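Local coordinates for sensor protein (Vibrio parahaemolyticus, PDB 3I9Y), which probably serves as a membrane-bound histidine kinase of a phosphorelay responding to trimethylamine N-oxide, this chain being its all-helical sensor domain, at residues A[95-100]-A[230-235]. Sequence-based numbering, arbitrary orientation.
Sequences KEIDTR and QVVFTI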
ATOM      1  N   LYS A  95      -1.574  -1.609  -8.294  1.00 27.44           N
ATOM      2  CA  LYS A  95      -1.873  -2.137  -9.603  1.00 28.90           C
ATOM      3  C   LYS A  95      -3.268  -2.602  -9.805  1.00 26.47           C
ATOM      4  O   LYS A  95      -3.859  -2.294 -10.840  1.00 28.24           O
ATOM      5  CB  LYS A  95      -0.996  -3.373  -9.835  1.00 33.00           C
ATOM      6  CG  LYS A  95      -1.145  -3.974 -11.126  1.00 37.62           C
ATOM      7  CD  LYS A  95      -0.572  -2.755 -11.867  1.00 42.73           C
ATOM      8  CE  LYS A  95      -1.802  -1.871 -12.674  1.00 46.59           C
ATOM      9  NZ  LYS A  95      -1.376  -0.741 -13.779  1.00 46.09           N
ATOM     10  N   GLU A  96      -3.816  -3.364  -8.877  1.00 24.36           N
ATOM     11  CA  GLU A  96      -5.123  -3.847  -8.981  1.00 23.18           C
ATOM     12  C   GLU A  96      -6.017  -2.519  -9.081  1.00 24.91           C
ATOM     13  O   GLU A  96      -7.022  -2.489  -9.862  1.00 25.52           O
ATOM     14  CB  GLU A  96      -5.635  -4.705  -7.818  1.00 23.44           C
ATOM     15  CG  GLU A  96      -5.051  -6.331  -7.665  1.00 30.48           C
ATOM     16  CD  GLU A  96      -5.835  -7.396  -8.572  1.00 34.63           C
ATOM     17  OE1 GLU A  96      -6.759  -6.848  -9.358  1.00 36.94           O
ATOM     18  OE2 GLU A  96      -5.640  -8.727  -8.495  1.00 33.28           O
ATOM     19  N   ILE A  97      -5.798  -1.547  -8.159  1.00 22.23           N
ATOM     20  CA  ILE A  97      -6.570  -0.347  -8.173  1.00 21.16           C
ATOM     21  C   ILE A  97      -6.417   0.478  -9.499  1.00 21.09           C
ATOM     22  O   ILE A  97      -7.412   0.891 -10.009  1.00 21.42           O
ATOM     23  CB  ILE A  97      -6.186   0.526  -6.940  1.00 19.58           C
ATOM     24  CG1 ILE A  97      -6.696  -0.183  -5.661  1.00 18.04           C
ATOM     25  CG2 ILE A  97      -6.872   1.866  -7.073  1.00 18.74           C
ATOM     26  CD1 ILE A  97      -5.769   0.177  -4.401  1.00 18.71           C
ATOM     27  N   ASP A  98      -5.207   0.756 -10.024  1.00 20.29           N
ATOM     28  CA  ASP A  98      -5.127   1.520 -11.210  1.00 21.88           C
ATOM     29  C   ASP A  98      -5.754   0.820 -12.431  1.00 21.45           C
ATOM     30  O   ASP A  98      -6.373   1.492 -13.200  1.00 17.52           O
ATOM     31  CB  ASP A  98      -3.688   1.927 -11.579  1.00 23.68           C
ATOM     32  CG  ASP A  98      -3.098   2.921 -10.459  1.00 31.11           C
ATOM     33  OD1 ASP A  98      -3.876   3.376  -9.540  1.00 30.99           O
ATOM     34  OD2 ASP A  98      -1.919   3.279 -10.499  1.00 31.96           O
ATOM     35  N   THR A  99      -5.610  -0.478 -12.528  1.00 19.01           N
ATOM     36  CA  THR A  99      -6.230  -1.163 -13.638  1.00 21.35           C
ATOM     37  C   THR A  99      -7.765  -0.981 -13.533  1.00 20.40           C
ATOM     38  O   THR A  99      -8.442  -0.700 -14.485  1.00 19.40           O
ATOM     39  CB  THR A  99      -5.897  -2.710 -13.554  1.00 20.60           C
ATOM     40  OG1 THR A  99      -4.427  -2.670 -13.694  1.00 27.33           O
ATOM     41  CG2 THR A  99      -6.334  -3.457 -14.919  1.00 22.37           C
ATOM     42  N   ARG A 100      -8.295  -1.146 -12.369  1.00 18.57           N
ATOM     43  CA  ARG A 100      -9.731  -1.034 -12.251  1.00 19.28           C
ATOM     44  C   ARG A 100     -10.276   0.436 -12.518  1.00 16.71           C
ATOM     45  O   ARG A 100     -11.368   0.594 -13.102  1.00 15.67           O
ATOM     46  CB  ARG A 100     -10.114  -1.516 -10.820  1.00 22.28           C
ATOM     47  CG  ARG A 100     -10.350  -3.051 -10.717  1.00 26.15           C
ATOM     48  CD  ARG A 100      -9.563  -3.664  -9.472  1.00 33.66           C
ATOM     49  NE  ARG A 100      -9.497  -5.174  -9.279  1.00 28.58           N
ATOM     50  CZ  ARG A 100     -10.630  -5.795  -9.172  1.00 29.73           C
ATOM     51  NH1 ARG A 100     -11.731  -5.112  -9.253  1.00 27.93           N
ATOM     52  NH2 ARG A 100     -10.712  -7.046  -8.902  1.00 31.09           N
ATOM     53  N   GLN A 230     -17.313  -1.815  -8.544  1.00 19.05           N
ATOM     54  CA  GLN A 230     -17.379  -1.158  -7.285  1.00 17.70           C
ATOM     55  C   GLN A 230     -16.501  -1.934  -6.280  1.00 16.52           C
ATOM     56  O   GLN A 230     -16.163  -1.327  -5.276  1.00 15.43           O
ATOM     57  CB  GLN A 230     -18.889  -1.039  -6.616  1.00 19.78           C
ATOM     58  CG  GLN A 230     -19.694  -0.132  -7.409  1.00 23.91           C
ATOM     59  CD  GLN A 230     -21.206  -0.268  -6.896  1.00 28.32           C
ATOM     60  OE1 GLN A 230     -21.972  -1.269  -7.234  1.00 26.69           O
ATOM     61  NE2 GLN A 230     -21.547   0.657  -6.021  1.00 25.77           N
ATOM     62  N   VAL A 231     -16.094  -3.162  -6.566  1.00 16.62           N
ATOM     63  CA  VAL A 231     -15.116  -3.945  -5.679  1.00 19.69           C
ATOM     64  C   VAL A 231     -13.851  -3.076  -5.573  1.00 18.07           C
ATOM     65  O   VAL A 231     -13.092  -3.267  -4.623  1.00 20.02           O
ATOM     66  CB  VAL A 231     -14.542  -5.324  -6.237  1.00 22.92           C
ATOM     67  CG1 VAL A 231     -15.630  -6.130  -6.874  1.00 25.27           C
ATOM     68  CG2 VAL A 231     -13.781  -5.076  -7.463  1.00 24.03           C
ATOM     69  N   VAL A 232     -13.590  -2.086  -6.467  1.00 17.58           N
ATOM     70  CA  VAL A 232     -12.310  -1.245  -6.285  1.00 16.27           C
ATOM     71  C   VAL A 232     -12.315  -0.506  -4.902  1.00 18.12           C
ATOM     72  O   VAL A 232     -11.288  -0.248  -4.292  1.00 16.86           O
ATOM     73  CB  VAL A 232     -12.185  -0.286  -7.415  1.00 16.48           C
ATOM     74  CG1 VAL A 232     -13.150   0.912  -7.200  1.00 16.79           C
ATOM     75  CG2 VAL A 232     -10.777   0.286  -7.453  1.00 17.66           C
ATOM     76  N   PHE A 233     -13.486  -0.137  -4.326  1.00 18.49           N
ATOM     77  CA  PHE A 233     -13.475   0.544  -3.080  1.00 17.86           C
ATOM     78  C   PHE A 233     -13.050  -0.512  -1.949  1.00 19.41           C
ATOM     79  O   PHE A 233     -12.452  -0.091  -0.944  1.00 17.25           O
ATOM     80  CB  PHE A 233     -14.930   1.068  -2.735  1.00 20.11           C
ATOM     81  CG  PHE A 233     -15.298   2.286  -3.567  1.00 19.09           C
ATOM     82  CD1 PHE A 233     -14.776   3.546  -3.253  1.00 17.96           C
ATOM     83  CD2 PHE A 233     -16.117   2.078  -4.691  1.00 18.42           C
ATOM     84  CE1 PHE A 233     -15.087   4.576  -4.062  1.00 20.30           C
ATOM     85  CE2 PHE A 233     -16.439   3.119  -5.538  1.00 21.36           C
ATOM     86  CZ  PHE A 233     -15.946   4.377  -5.253  1.00 18.24           C
ATOM     87  N   THR A 234     -13.300  -1.818  -2.092  1.00 19.04           N
ATOM     88  CA  THR A 234     -12.840  -2.597  -0.959  1.00 20.21           C
ATOM     89  C   THR A 234     -11.362  -2.778  -1.195  1.00 18.81           C
ATOM     90  O   THR A 234     -10.692  -2.965  -0.229  1.00 21.10           O
ATOM     91  CB  THR A 234     -13.454  -3.967  -0.828  1.00 23.21           C
ATOM     92  OG1 THR A 234     -13.030  -4.674  -1.968  1.00 27.64           O
ATOM     93  CG2 THR A 234     -14.995  -3.926  -1.052  1.00 22.72           C
ATOM     94  N   ILE A 235     -10.777  -2.594  -2.402  1.00 18.22           N
ATOM     95  CA  ILE A 235      -9.273  -2.747  -2.563  1.00 16.28           C
ATOM     96  C   ILE A 235      -8.617  -1.458  -2.005  1.00 17.50           C
ATOM     97  O   ILE A 235      -7.541  -1.480  -1.341  1.00 17.27           O
ATOM     98  CB  ILE A 235      -8.880  -2.981  -4.019  1.00 15.56           C
ATOM     99  CG1 ILE A 235      -9.646  -4.281  -4.514  1.00 15.57           C
ATOM    100  CG2 ILE A 235      -7.357  -3.246  -4.020  1.00 16.46           C
ATOM    101  CD1 ILE A 235      -9.456  -4.500  -6.083  1.00 24.06           C
TER
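Two long helices of the TorS sensor domain, which is built as two stacked four-helix bundles, pack side by side here: I97 and R100 of helix 63-114 meet V232 and I235 of segment 230-235, which runs on into helix 232-267. The backbones come closest at I97 and V232, whose CA atoms lie 6.1 Å apart, and no hydrogen bond crosses between the segments, so side-chain packing joins them. On the buried side I97 and I235 run past one another in opposite senses, with I97 CG1 3.5 Å from I235 CG2. I97 CD1 touches that same methyl, while I97 CG2 sits more loosely against V232 CG2, at 4.2 Å. V232 has CG2 anti to its backbone N, and this methyl also packs on R100 CB at 3.9 Å. Beyond the two segments, I97 further touches L236 and Q239, V232 reaches M104, and I235 leans on L93. D98, pointing away from the contact, forms a salt bridge with R181.

The more open side belongs to R100. A chi2 of 132° turns its CD toward I235 CD1, 3.5 Å away. The two side chains cross at about a right angle, and I235 CD1 lies over one guanidinium face, nearer the edge of the group than its middle. E96, one turn earlier, keeps its CB 4.2 Å from the same methyl and offers its carboxylate to R100. That salt bridge, which probably helps set the turn of the guanidinium over I235, is nearly straight, with an N-H...O angle of 174°. E96 OE1 stays almost in the guanidinium plane, yet is met on its anti side, 34° out of the carboxylate plane. R100 NE thus has OE1 at 3.2 Å within its plane and I235 CD1 at 3.3 Å over the face.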